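Local atomic coordinates of L-lysine 6-monooxygenase involved in desferrioxamine biosynthesis (Erwinia amylovora CFBP1430, PDB entry 5O8P), a protein that catalyses, probably, the FAD- and NADPH-dependent N-hydroxylation of cadaverine, an early step in making the siderophore desferrioxamine. Residues M50-Q58 against Q202-D210; L157-P166 against M338-F349. All coordinates share one frame; numbering follows the deposited sequence.

Contact 1 (M50-Q58 against Q202-D210); sequences MMLESAHLQ and QSAAEIYYD. With FAD (flavin-adenine dinucleotide), chain C.
Met50 packs against Ser203, Glu206 and Ile207 on helix 202-213. Its CB faces the flavin, with FAD C7M at 3.6 Å. CG still lies against that methyl and is also within van der Waals range of Ser203 OG. The chain then bends at chi2 and chi3 (both -51°) and turns from the flavin to the helix. SD rests on Ile207 CD1 at 3.7 Å. CE ends beside Glu206 OE1 and Ile207 CG1. Leu52 continues the packing along the helix: its CD1 touches the CB and carbonyl of Glu206, and its CD2 sits against the carboxylate of Asp210, which is paired with Tyr182 and Lys186.

At the other end, Gln58 and Gln202 approach from opposite directions. Their amides stack with planes 26° apart, Gln58 OE1 lying 3.6 Å from Gln202 NE2. That NE2 instead donates to Glu206 OE2 (2.9 Å), nearly straight at 166° and from above the carboxylate plane, while Gln202 OE1 accepts from Asn275 N. Glu206 OE1 forms a salt bridge with Arg100, so both Glu206 oxygens have partners. Gln58 N donates to FAD O4 at 3.1 Å. Ser203 and Arg100 are NADP(+)-binding residues, though no NADP(+) is bound at Ser203 here. The Rossmann-type GxGxxA pattern probably places this helix in the nucleotide-binding domain, and Ser203 in its first turn lies close to the flavin methyl C7M.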
loop_
_atom_site.group_PDB
_atom_site.type_symbol
_atom_site.label_atom_id
_atom_site.label_comp_id
_atom_site.label_asym_id
_atom_site.label_seq_id
_atom_site.Cartn_x
_atom_site.Cartn_y
_atom_site.Cartn_z
ATOM N N MET B 50 18.589 4.938 20.500
ATOM C CA MET B 50 17.872 4.323 19.383
ATOM C C MET B 50 17.091 5.327 18.541
ATOM O O MET B 50 16.255 4.916 17.733
ATOM C CB MET B 50 16.895 3.277 19.947
ATOM C CG MET B 50 17.522 1.956 20.349
ATOM S SD MET B 50 18.537 1.260 19.046
ATOM C CE MET B 50 17.443 1.320 17.629
ATOM N N MET B 51 17.371 6.615 18.699
ATOM C CA MET B 51 16.558 7.631 18.051
ATOM C C MET B 51 17.144 7.981 16.695
ATOM O O MET B 51 17.703 9.060 16.507
ATOM C CB MET B 51 16.425 8.865 18.941
ATOM C CG MET B 51 15.448 9.906 18.423
ATOM S SD MET B 51 14.980 10.980 19.777
ATOM C CE MET B 51 16.268 12.233 19.751
ATOM N N LEU B 52 17.002 7.040 15.773
ATOM C CA LEU B 52 17.528 7.136 14.430
ATOM C C LEU B 52 16.590 8.029 13.627
ATOM O O LEU B 52 15.370 8.007 13.849
ATOM C CB LEU B 52 17.567 5.748 13.772
ATOM C CG LEU B 52 18.332 4.635 14.484
ATOM C CD1 LEU B 52 18.045 3.261 13.885
ATOM C CD2 LEU B 52 19.815 4.907 14.399
ATOM N N GLU B 53 17.137 8.778 12.673
ATOM C CA GLU B 53 16.350 9.664 11.800
ATOM C C GLU B 53 15.155 8.973 11.132
ATOM O O GLU B 53 14.083 9.567 11.001
ATOM C CB GLU B 53 17.243 10.287 10.718
ATOM C CG GLU B 53 16.474 10.971 9.596
ATOM C CD GLU B 53 17.365 11.743 8.638
ATOM O OE1 GLU B 53 18.178 12.577 9.103
ATOM O OE2 GLU B 53 17.235 11.523 7.411
ATOM N N SER B 54 15.357 7.741 10.696
ATOM C CA SER B 54 14.314 7.008 9.992
ATOM C C SER B 54 13.322 6.309 10.912
ATOM O O SER B 54 12.291 5.865 10.445
ATOM C CB SER B 54 14.952 5.966 9.062
ATOM O OG SER B 54 15.524 4.910 9.816
ATOM N N ALA B 55 13.626 6.193 12.198
ATOM C CA ALA B 55 12.816 5.388 13.136
ATOM C C ALA B 55 11.455 6.008 13.479
ATOM O O ALA B 55 11.396 7.176 13.878
ATOM C CB ALA B 55 13.600 5.164 14.420
ATOM N N HIS B 56 10.381 5.225 13.327
ATOM C CA HIS B 56 9.023 5.617 13.773
ATOM C C HIS B 56 8.577 4.825 14.979
ATOM O O HIS B 56 9.138 3.791 15.289
ATOM C CB HIS B 56 7.926 5.440 12.695
ATOM C CG HIS B 56 8.169 4.334 11.734
ATOM N ND1 HIS B 56 8.879 4.524 10.575
ATOM C CD2 HIS B 56 7.758 3.042 11.723
ATOM C CE1 HIS B 56 8.938 3.384 9.906
ATOM N NE2 HIS B 56 8.268 2.468 10.583
ATOM N N LEU B 57 7.526 5.310 15.627
ATOM C CA LEU B 57 6.778 4.505 16.576
ATOM C C LEU B 57 6.010 3.397 15.855
ATOM O O LEU B 57 5.675 3.516 14.664
ATOM C CB LEU B 57 5.775 5.361 17.349
ATOM C CG LEU B 57 6.254 6.537 18.190
ATOM C CD1 LEU B 57 5.056 7.336 18.662
ATOM C CD2 LEU B 57 7.062 6.055 19.368
ATOM N N GLN B 58 5.692 2.347 16.601
ATOM C CA GLN B 58 5.002 1.175 16.054
ATOM C C GLN B 58 3.497 1.260 16.276
ATOM O O GLN B 58 2.784 0.266 16.201
ATOM C CB GLN B 58 5.557 -0.093 16.716
ATOM C CG GLN B 58 7.048 -0.330 16.544
ATOM C CD GLN B 58 7.506 -0.157 15.108
ATOM O OE1 GLN B 58 7.378 -1.061 14.282
ATOM N NE2 GLN B 58 7.998 1.032 14.797
ATOM N N GLN B 202 12.683 -5.396 17.463
ATOM C CA GLN B 202 12.582 -4.197 16.640
ATOM C C GLN B 202 13.874 -3.401 16.686
ATOM O O GLN B 202 14.291 -2.854 15.664
ATOM C CB GLN B 202 11.411 -3.320 17.101
ATOM C CG GLN B 202 11.179 -2.022 16.331
ATOM C CD GLN B 202 10.770 -2.235 14.889
ATOM O OE1 GLN B 202 10.293 -3.299 14.517
ATOM N NE2 GLN B 202 10.947 -1.217 14.066
ATOM N N SER B 203 14.514 -3.326 17.860
ATOM C CA SER B 203 15.766 -2.555 18.005
ATOM C C SER B 203 16.885 -3.165 17.172
ATOM O O SER B 203 17.550 -2.450 16.424
ATOM C CB SER B 203 16.184 -2.448 19.470
ATOM O OG SER B 203 15.358 -1.504 20.125
ATOM N N ALA B 204 17.057 -4.478 17.303
ATOM C CA ALA B 204 18.012 -5.235 16.504
ATOM C C ALA B 204 17.834 -4.950 15.019
ATOM O O ALA B 204 18.792 -4.631 14.313
ATOM C CB ALA B 204 17.854 -6.736 16.759
ATOM N N ALA B 205 16.595 -5.050 14.555
ATOM C CA ALA B 205 16.305 -4.867 13.141
ATOM C C ALA B 205 16.602 -3.451 12.680
ATOM O O ALA B 205 17.188 -3.265 11.615
ATOM C CB ALA B 205 14.867 -5.237 12.836
ATOM N N GLU B 206 16.203 -2.458 13.470
ATOM C CA GLU B 206 16.456 -1.053 13.121
ATOM C C GLU B 206 17.937 -0.762 13.007
ATOM O O GLU B 206 18.351 -0.058 12.089
ATOM C CB GLU B 206 15.854 -0.121 14.156
ATOM C CG GLU B 206 14.360 0.001 14.017
ATOM C CD GLU B 206 13.700 0.767 15.141
ATOM O OE1 GLU B 206 14.385 1.140 16.120
ATOM O OE2 GLU B 206 12.469 1.000 15.041
ATOM N N ILE B 207 18.708 -1.316 13.942
ATOM C CA ILE B 207 20.155 -1.210 13.933
ATOM C C ILE B 207 20.720 -1.926 12.726
ATOM O O ILE B 207 21.520 -1.345 12.010
ATOM C CB ILE B 207 20.782 -1.769 15.239
ATOM C CG1 ILE B 207 20.522 -0.795 16.375
ATOM C CG2 ILE B 207 22.280 -2.024 15.096
ATOM C CD1 ILE B 207 20.876 -1.321 17.748
ATOM N N TYR B 208 20.307 -3.175 12.503
ATOM C CA TYR B 208 20.790 -3.942 11.352
ATOM C C TYR B 208 20.557 -3.201 10.038
ATOM O O TYR B 208 21.447 -3.117 9.202
ATOM C CB TYR B 208 20.168 -5.337 11.286
ATOM C CG TYR B 208 20.898 -6.226 10.314
ATOM C CD1 TYR B 208 20.520 -6.280 8.975
ATOM C CD2 TYR B 208 21.990 -6.984 10.727
ATOM C CE1 TYR B 208 21.185 -7.091 8.076
ATOM C CE2 TYR B 208 22.683 -7.791 9.836
ATOM C CZ TYR B 208 22.279 -7.851 8.511
ATOM O OH TYR B 208 22.972 -8.665 7.637
ATOM N N TYR B 209 19.367 -2.652 9.873
ATOM C CA TYR B 209 19.057 -1.843 8.708
ATOM C C TYR B 209 19.947 -0.600 8.610
ATOM O O TYR B 209 20.403 -0.239 7.524
ATOM C CB TYR B 209 17.573 -1.444 8.719
ATOM C CG TYR B 209 17.142 -0.784 7.440
ATOM C CD1 TYR B 209 16.806 -1.538 6.322
ATOM C CD2 TYR B 209 17.106 0.596 7.336
ATOM C CE1 TYR B 209 16.427 -0.932 5.142
ATOM C CE2 TYR B 209 16.725 1.208 6.159
ATOM C CZ TYR B 209 16.394 0.435 5.068
ATOM O OH TYR B 209 16.011 1.044 3.915
ATOM N N ASP B 210 20.178 0.054 9.747
ATOM C CA ASP B 210 20.983 1.279 9.796
ATOM C C ASP B 210 22.403 1.002 9.316
ATOM O O ASP B 210 22.929 1.741 8.490
ATOM C CB ASP B 210 21.012 1.840 11.226
ATOM C CG ASP B 210 21.400 3.306 11.285
ATOM O OD1 ASP B 210 20.677 4.128 10.689
ATOM O OD2 ASP B 210 22.390 3.634 11.979
HETATM P PA FAD C . 11.009 4.808 31.070
HETATM O O1A FAD C . 11.692 5.597 29.969
HETATM O O2A FAD C . 11.665 3.554 31.596
HETATM O O5B FAD C . 10.789 5.861 32.275
HETATM C C5B FAD C . 11.296 5.647 33.588
HETATM C C4B FAD C . 11.812 6.922 34.244
HETATM O O4B FAD C . 11.889 6.725 35.664
HETATM C C3B FAD C . 13.219 7.290 33.785
HETATM O O3B FAD C . 13.248 8.685 33.456
HETATM C C2B FAD C . 14.118 6.915 34.963
HETATM O O2B FAD C . 15.278 7.742 35.102
HETATM C C1B FAD C . 13.187 7.102 36.145
HETATM N N9A FAD C . 13.571 6.401 37.401
HETATM C C8A FAD C . 13.898 5.105 37.585
HETATM N N7A FAD C . 14.182 4.868 38.897
HETATM C C5A FAD C . 14.033 6.029 39.570
HETATM C C6A FAD C . 14.173 6.505 40.974
HETATM N N6A FAD C . 14.542 5.661 41.967
HETATM N N1A FAD C . 13.915 7.814 41.235
HETATM C C2A FAD C . 13.547 8.680 40.266
HETATM N N3A FAD C . 13.411 8.315 38.976
HETATM C C4A FAD C . 13.631 7.034 38.575
HETATM N N1 FAD C . 6.253 1.000 22.814
HETATM C C2 FAD C . 5.267 1.396 21.966
HETATM O O2 FAD C . 4.081 1.169 22.295
HETATM N N3 FAD C . 5.527 2.027 20.799
HETATM C C4 FAD C . 6.784 2.296 20.399
HETATM O O4 FAD C . 6.998 2.873 19.316
HETATM C C4X FAD C . 7.917 1.895 21.270
HETATM N N5 FAD C . 9.201 2.139 20.929
HETATM C C5X FAD C . 10.213 1.757 21.744
HETATM C C6 FAD C . 11.517 2.033 21.339
HETATM C C7 FAD C . 12.608 1.673 22.125
HETATM C C7M FAD C . 14.012 1.980 21.662
HETATM C C8 FAD C . 12.368 0.979 23.424
HETATM C C8M FAD C . 13.530 0.578 24.292
HETATM C C9 FAD C . 11.065 0.694 23.837
HETATM C C9A FAD C . 9.953 1.054 23.054
HETATM N N10 FAD C . 8.595 0.788 23.438
HETATM C C10 FAD C . 7.568 1.203 22.544
HETATM C "C1'" FAD C . 8.208 0.111 24.706
HETATM C "C2'" FAD C . 7.880 1.112 25.839
HETATM O "O2'" FAD C . 7.012 2.157 25.353
HETATM C "C3'" FAD C . 9.124 1.740 26.496
HETATM O "O3'" FAD C . 9.949 0.721 27.083
HETATM C "C4'" FAD C . 8.785 2.775 27.577
HETATM O "O4'" FAD C . 9.865 3.707 27.699
HETATM C "C5'" FAD C . 8.527 2.144 28.943
HETATM O "O5'" FAD C . 7.730 3.036 29.725
HETATM P P FAD C . 8.278 3.609 31.116
HETATM O O1P FAD C . 7.245 4.573 31.663
HETATM O O2P FAD C . 8.646 2.377 31.894
HETATM O O3P FAD C . 9.528 4.450 30.497
#

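Contact 2 (L157-P166 against M338-F349). With FAD (flavin-adenine dinucleotide), chain C.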
loop_
_atom_site.group_PDB
_atom_site.type_symbol
_atom_site.label_atom_id
_atom_site.label_comp_id
_atom_site.label_asym_id
_atom_site.label_seq_id
_atom_site.Cartn_x
_atom_site.Cartn_y
_atom_site.Cartn_z
ATOM N N LEU B 157 4.247 3.471 40.672
ATOM C CA LEU B 157 5.636 3.200 40.282
ATOM C C LEU B 157 5.770 3.048 38.763
ATOM O O LEU B 157 5.460 2.000 38.215
ATOM C CB LEU B 157 6.140 1.938 40.992
ATOM C CG LEU B 157 5.965 1.899 42.513
ATOM C CD1 LEU B 157 6.509 0.617 43.119
ATOM C CD2 LEU B 157 6.604 3.094 43.187
ATOM N N GLY B 158 6.211 4.109 38.092
ATOM C CA GLY B 158 6.464 4.094 36.655
ATOM C C GLY B 158 7.949 4.166 36.352
ATOM O O GLY B 158 8.362 4.893 35.454
ATOM N N THR B 159 8.721 3.391 37.116
ATOM C CA THR B 159 10.187 3.401 37.140
ATOM C C THR B 159 10.773 2.936 35.804
ATOM O O THR B 159 11.821 3.399 35.387
ATOM C CB THR B 159 10.695 2.492 38.318
ATOM O OG1 THR B 159 10.883 3.303 39.486
ATOM C CG2 THR B 159 12.005 1.741 38.033
ATOM N N GLY B 160 10.090 2.008 35.152
ATOM C CA GLY B 160 10.560 1.461 33.902
ATOM C C GLY B 160 11.568 0.345 34.074
ATOM O O GLY B 160 12.037 0.084 35.192
ATOM N N PRO B 161 11.830 -0.399 32.978
ATOM C CA PRO B 161 12.715 -1.537 33.039
ATOM C C PRO B 161 14.117 -1.097 32.678
ATOM O O PRO B 161 14.296 0.002 32.168
ATOM C CB PRO B 161 12.131 -2.468 31.972
ATOM C CG PRO B 161 11.544 -1.552 30.948
ATOM C CD PRO B 161 11.321 -0.215 31.602
ATOM N N SER B 162 15.096 -1.951 32.945
ATOM C CA SER B 162 16.498 -1.632 32.700
ATOM C C SER B 162 17.053 -2.494 31.571
ATOM O O SER B 162 16.566 -3.604 31.326
ATOM C CB SER B 162 17.305 -1.850 33.980
ATOM O OG SER B 162 16.834 -1.030 35.038
ATOM N N ALA B 163 18.073 -1.973 30.884
ATOM C CA ALA B 163 18.746 -2.692 29.798
ATOM C C ALA B 163 19.266 -4.025 30.325
ATOM O O ALA B 163 19.712 -4.109 31.473
ATOM C CB ALA B 163 19.895 -1.872 29.254
ATOM N N TRP B 164 19.188 -5.056 29.490
ATOM C CA TRP B 164 19.567 -6.410 29.866
ATOM C C TRP B 164 20.445 -7.046 28.805
ATOM O O TRP B 164 20.132 -6.960 27.615
ATOM C CB TRP B 164 18.323 -7.264 30.039
ATOM C CG TRP B 164 18.607 -8.680 30.445
ATOM C CD1 TRP B 164 18.757 -9.156 31.711
ATOM C CD2 TRP B 164 18.776 -9.799 29.571
ATOM N NE1 TRP B 164 18.999 -10.503 31.685
ATOM C CE2 TRP B 164 19.022 -10.928 30.383
ATOM C CE3 TRP B 164 18.756 -9.957 28.177
ATOM C CZ2 TRP B 164 19.239 -12.204 29.852
ATOM C CZ3 TRP B 164 18.963 -11.230 27.646
ATOM C CH2 TRP B 164 19.202 -12.338 28.487
ATOM N N SER B 165 21.524 -7.694 29.254
ATOM C CA SER B 165 22.399 -8.503 28.405
ATOM C C SER B 165 22.542 -9.889 29.033
ATOM O O SER B 165 22.408 -10.011 30.251
ATOM C CB SER B 165 23.769 -7.848 28.279
ATOM O OG SER B 165 23.647 -6.505 27.847
ATOM N N PRO B 166 22.826 -10.936 28.219
ATOM C CA PRO B 166 22.959 -12.297 28.762
ATOM C C PRO B 166 23.982 -12.401 29.884
ATOM O O PRO B 166 24.954 -11.645 29.894
ATOM C CB PRO B 166 23.412 -13.119 27.544
ATOM C CG PRO B 166 22.910 -12.363 26.369
ATOM C CD PRO B 166 23.036 -10.925 26.759
ATOM N N MET B 338 24.597 -5.727 21.314
ATOM C CA MET B 338 23.728 -6.582 22.106
ATOM C C MET B 338 22.315 -5.962 22.175
ATOM O O MET B 338 22.001 -5.172 23.066
ATOM C CB MET B 338 24.351 -6.755 23.490
ATOM C CG MET B 338 23.892 -7.990 24.222
ATOM S SD MET B 338 24.745 -9.468 23.657
ATOM C CE MET B 338 26.368 -9.213 24.375
ATOM N N ALA B 339 21.473 -6.310 21.205
ATOM C CA ALA B 339 20.083 -5.826 21.132
ATOM C C ALA B 339 19.151 -6.826 21.799
ATOM O O ALA B 339 18.202 -7.327 21.199
ATOM C CB ALA B 339 19.685 -5.593 19.678
ATOM N N THR B 340 19.425 -7.091 23.064
ATOM C CA THR B 340 18.744 -8.125 23.816
ATOM C C THR B 340 17.619 -7.557 24.701
ATOM O O THR B 340 17.078 -8.264 25.568
ATOM C CB THR B 340 19.777 -8.886 24.657
ATOM O OG1 THR B 340 20.610 -7.947 25.358
ATOM C CG2 THR B 340 20.647 -9.748 23.741
ATOM N N GLY B 341 17.270 -6.287 24.485
ATOM C CA GLY B 341 16.130 -5.682 25.150
ATOM C C GLY B 341 16.336 -5.384 26.625
ATOM O O GLY B 341 17.466 -5.198 27.075
ATOM N N TYR B 342 15.221 -5.366 27.362
ATOM C CA TYR B 342 15.138 -4.849 28.724
ATOM C C TYR B 342 14.463 -5.860 29.658
ATOM O O TYR B 342 13.693 -6.694 29.220
ATOM C CB TYR B 342 14.327 -3.548 28.715
ATOM C CG TYR B 342 14.979 -2.404 27.962
ATOM C CD1 TYR B 342 15.036 -2.375 26.572
ATOM C CD2 TYR B 342 15.513 -1.324 28.655
ATOM C CE1 TYR B 342 15.639 -1.325 25.900
ATOM C CE2 TYR B 342 16.094 -0.251 27.992
ATOM C CZ TYR B 342 16.160 -0.253 26.612
ATOM O OH TYR B 342 16.752 0.808 25.949
ATOM N N HIS B 343 14.751 -5.770 30.949
ATOM C CA HIS B 343 14.101 -6.602 31.973
ATOM C C HIS B 343 13.701 -5.704 33.138
ATOM O O HIS B 343 14.454 -4.785 33.467
ATOM C CB HIS B 343 15.071 -7.720 32.410
ATOM C CG HIS B 343 14.638 -8.509 33.607
ATOM N ND1 HIS B 343 13.468 -9.245 33.640
ATOM C CD2 HIS B 343 15.260 -8.732 34.791
ATOM C CE1 HIS B 343 13.377 -9.865 34.804
ATOM N NE2 HIS B 343 14.449 -9.569 35.521
ATOM N N TYR B 344 12.509 -5.887 33.716
ATOM C CA TYR B 344 12.156 -5.156 34.942
ATOM C C TYR B 344 12.650 -5.926 36.148
ATOM O O TYR B 344 12.466 -7.130 36.231
ATOM C CB TYR B 344 10.641 -4.900 35.077
ATOM C CG TYR B 344 10.256 -4.140 36.362
ATOM C CD1 TYR B 344 9.996 -4.817 37.565
ATOM C CD2 TYR B 344 10.142 -2.742 36.367
ATOM C CE1 TYR B 344 9.651 -4.125 38.730
ATOM C CE2 TYR B 344 9.804 -2.043 37.528
ATOM C CZ TYR B 344 9.565 -2.737 38.704
ATOM O OH TYR B 344 9.221 -2.044 39.841
ATOM N N GLN B 345 13.288 -5.228 37.075
ATOM C CA GLN B 345 13.467 -5.748 38.428
ATOM C C GLN B 345 13.170 -4.624 39.422
ATOM O O GLN B 345 13.497 -3.454 39.164
ATOM C CB GLN B 345 14.848 -6.389 38.641
ATOM C CG GLN B 345 16.038 -5.462 38.464
ATOM C CD GLN B 345 17.362 -6.212 38.477
ATOM O OE1 GLN B 345 17.486 -7.287 37.884
ATOM N NE2 GLN B 345 18.360 -5.647 39.145
ATOM N N PRO B 346 12.525 -4.977 40.552
ATOM C CA PRO B 346 11.994 -3.967 41.466
ATOM C C PRO B 346 13.111 -3.060 42.000
ATOM O O PRO B 346 14.120 -3.584 42.470
ATOM C CB PRO B 346 11.369 -4.814 42.587
ATOM C CG PRO B 346 12.122 -6.102 42.557
ATOM C CD PRO B 346 12.374 -6.342 41.100
ATOM N N PRO B 347 12.948 -1.718 41.918
ATOM C CA PRO B 347 14.041 -0.825 42.305
ATOM C C PRO B 347 14.431 -0.889 43.781
ATOM O O PRO B 347 13.681 -1.407 44.622
ATOM C CB PRO B 347 13.515 0.567 41.931
ATOM C CG PRO B 347 12.052 0.446 41.940
ATOM C CD PRO B 347 11.763 -0.957 41.481
ATOM N N ALA B 348 15.616 -0.364 44.073
ATOM C CA ALA B 348 16.199 -0.483 45.399
ATOM C C ALA B 348 15.243 -0.014 46.500
ATOM O O ALA B 348 15.091 -0.704 47.510
ATOM C CB ALA B 348 17.502 0.288 45.461
ATOM N N PHE B 349 14.575 1.127 46.281
ATOM C CA PHE B 349 13.688 1.715 47.297
ATOM C C PHE B 349 12.521 0.845 47.784
ATOM O O PHE B 349 12.029 1.029 48.894
ATOM C CB PHE B 349 13.178 3.103 46.866
ATOM C CG PHE B 349 12.287 3.112 45.648
ATOM C CD1 PHE B 349 10.963 2.688 45.718
ATOM C CD2 PHE B 349 12.757 3.612 44.442
ATOM C CE1 PHE B 349 10.144 2.725 44.595
ATOM C CE2 PHE B 349 11.941 3.658 43.313
ATOM C CZ PHE B 349 10.635 3.216 43.388
HETATM P PA FAD C . 11.009 4.808 31.070
HETATM O O1A FAD C . 11.692 5.597 29.969
HETATM O O2A FAD C . 11.665 3.554 31.596
HETATM O O5B FAD C . 10.789 5.861 32.275
HETATM C C5B FAD C . 11.296 5.647 33.588
HETATM C C4B FAD C . 11.812 6.922 34.244
HETATM O O4B FAD C . 11.889 6.725 35.664
HETATM C C3B FAD C . 13.219 7.290 33.785
HETATM O O3B FAD C . 13.248 8.685 33.456
HETATM C C2B FAD C . 14.118 6.915 34.963
HETATM O O2B FAD C . 15.278 7.742 35.102
HETATM C C1B FAD C . 13.187 7.102 36.145
HETATM N N9A FAD C . 13.571 6.401 37.401
HETATM C C8A FAD C . 13.898 5.105 37.585
HETATM N N7A FAD C . 14.182 4.868 38.897
HETATM C C5A FAD C . 14.033 6.029 39.570
HETATM C C6A FAD C . 14.173 6.505 40.974
HETATM N N6A FAD C . 14.542 5.661 41.967
HETATM N N1A FAD C . 13.915 7.814 41.235
HETATM C C2A FAD C . 13.547 8.680 40.266
HETATM N N3A FAD C . 13.411 8.315 38.976
HETATM C C4A FAD C . 13.631 7.034 38.575
HETATM N N1 FAD C . 6.253 1.000 22.814
HETATM C C2 FAD C . 5.267 1.396 21.966
HETATM O O2 FAD C . 4.081 1.169 22.295
HETATM N N3 FAD C . 5.527 2.027 20.799
HETATM C C4 FAD C . 6.784 2.296 20.399
HETATM O O4 FAD C . 6.998 2.873 19.316
HETATM C C4X FAD C . 7.917 1.895 21.270
HETATM N N5 FAD C . 9.201 2.139 20.929
HETATM C C5X FAD C . 10.213 1.757 21.744
HETATM C C6 FAD C . 11.517 2.033 21.339
HETATM C C7 FAD C . 12.608 1.673 22.125
HETATM C C7M FAD C . 14.012 1.980 21.662
HETATM C C8 FAD C . 12.368 0.979 23.424
HETATM C C8M FAD C . 13.530 0.578 24.292
HETATM C C9 FAD C . 11.065 0.694 23.837
HETATM C C9A FAD C . 9.953 1.054 23.054
HETATM N N10 FAD C . 8.595 0.788 23.438
HETATM C C10 FAD C . 7.568 1.203 22.544
HETATM C "C1'" FAD C . 8.208 0.111 24.706
HETATM C "C2'" FAD C . 7.880 1.112 25.839
HETATM O "O2'" FAD C . 7.012 2.157 25.353
HETATM C "C3'" FAD C . 9.124 1.740 26.496
HETATM O "O3'" FAD C . 9.949 0.721 27.083
HETATM C "C4'" FAD C . 8.785 2.775 27.577
HETATM O "O4'" FAD C . 9.865 3.707 27.699
HETATM C "C5'" FAD C . 8.527 2.144 28.943
HETATM O "O5'" FAD C . 7.730 3.036 29.725
HETATM P P FAD C . 8.278 3.609 31.116
HETATM O O1P FAD C . 7.245 4.573 31.663
HETATM O O2P FAD C . 8.646 2.377 31.894
HETATM O O3P FAD C . 9.528 4.450 30.497
#
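Trp164 has CG anti to the backbone N (chi1 -179°), which carries its indole across Thr340 at about a right angle and obliquely past His343. Indole CE3 meets Thr340 CB at 3.8 Å, with Thr340 O near the ring plane at the edge, while CD1 meets His343 CB. Thr340 OG1 sits between its own N and carbonyl carbon (chi1 48°). From there it donates to Trp164 O, in the carbonyl plane and on a lone pair. Pro166 CD touches Met338 SD beyond it.

The backbones pair through Ser162 N to His343 O (3.0 Å) and His343 N to Ser162 O (2.9 Å), then Trp164 N to Gly341 O (3.0 Å). This is a two-stranded antiparallel sheet. It joins the two chain crossings between the FAD-binding sheet, which holds strand 155-157, and the parallel sheet that holds strand 335-338. Such a double linker fits a two-domain flavin-dependent monooxygenase.

The Tyr342 ring meets the Ser162-Ala163 peptide obliquely, with CD2 3.5 Å from Ala163 N. Its CE1, CZ and OH line the flavin methyl FAD C8M. Pro161 CB packs on Tyr342 CB and Tyr344 CB. Gly160 passes beside the FAD pyrophosphate with a positive phi. Near the adenine, the Phe349 ring takes Leu157 CD2 (3.8 Å from CE1), Thr159 OG1 and FAD N6A at its edge. Pro347 CG rests on Thr159 OG1 at 3.9 Å.

How the contacts relate
The two contacts lie about 20 Å apart, centre to centre, and both touch the same FAD. Contact 1 lies at the isoalloxazine end. Contact 2 runs from the flavin methyl C8M past the pyrophosphate to the adenine. Along the chain the segments alternate: 50-58, 157-166, 202-210, 338-349. The chain thus leaves the FAD-binding sheet after strand 155-157, builds the parallel sheet with helix 202-213, and returns after strand 335-338. The contacts meet where Ala204 CA packs on Ala339 CB at 3.6 Å. The helix of contact 1 therefore abuts the start of the returning linker, and the two contacts together join the domains around the cofactor.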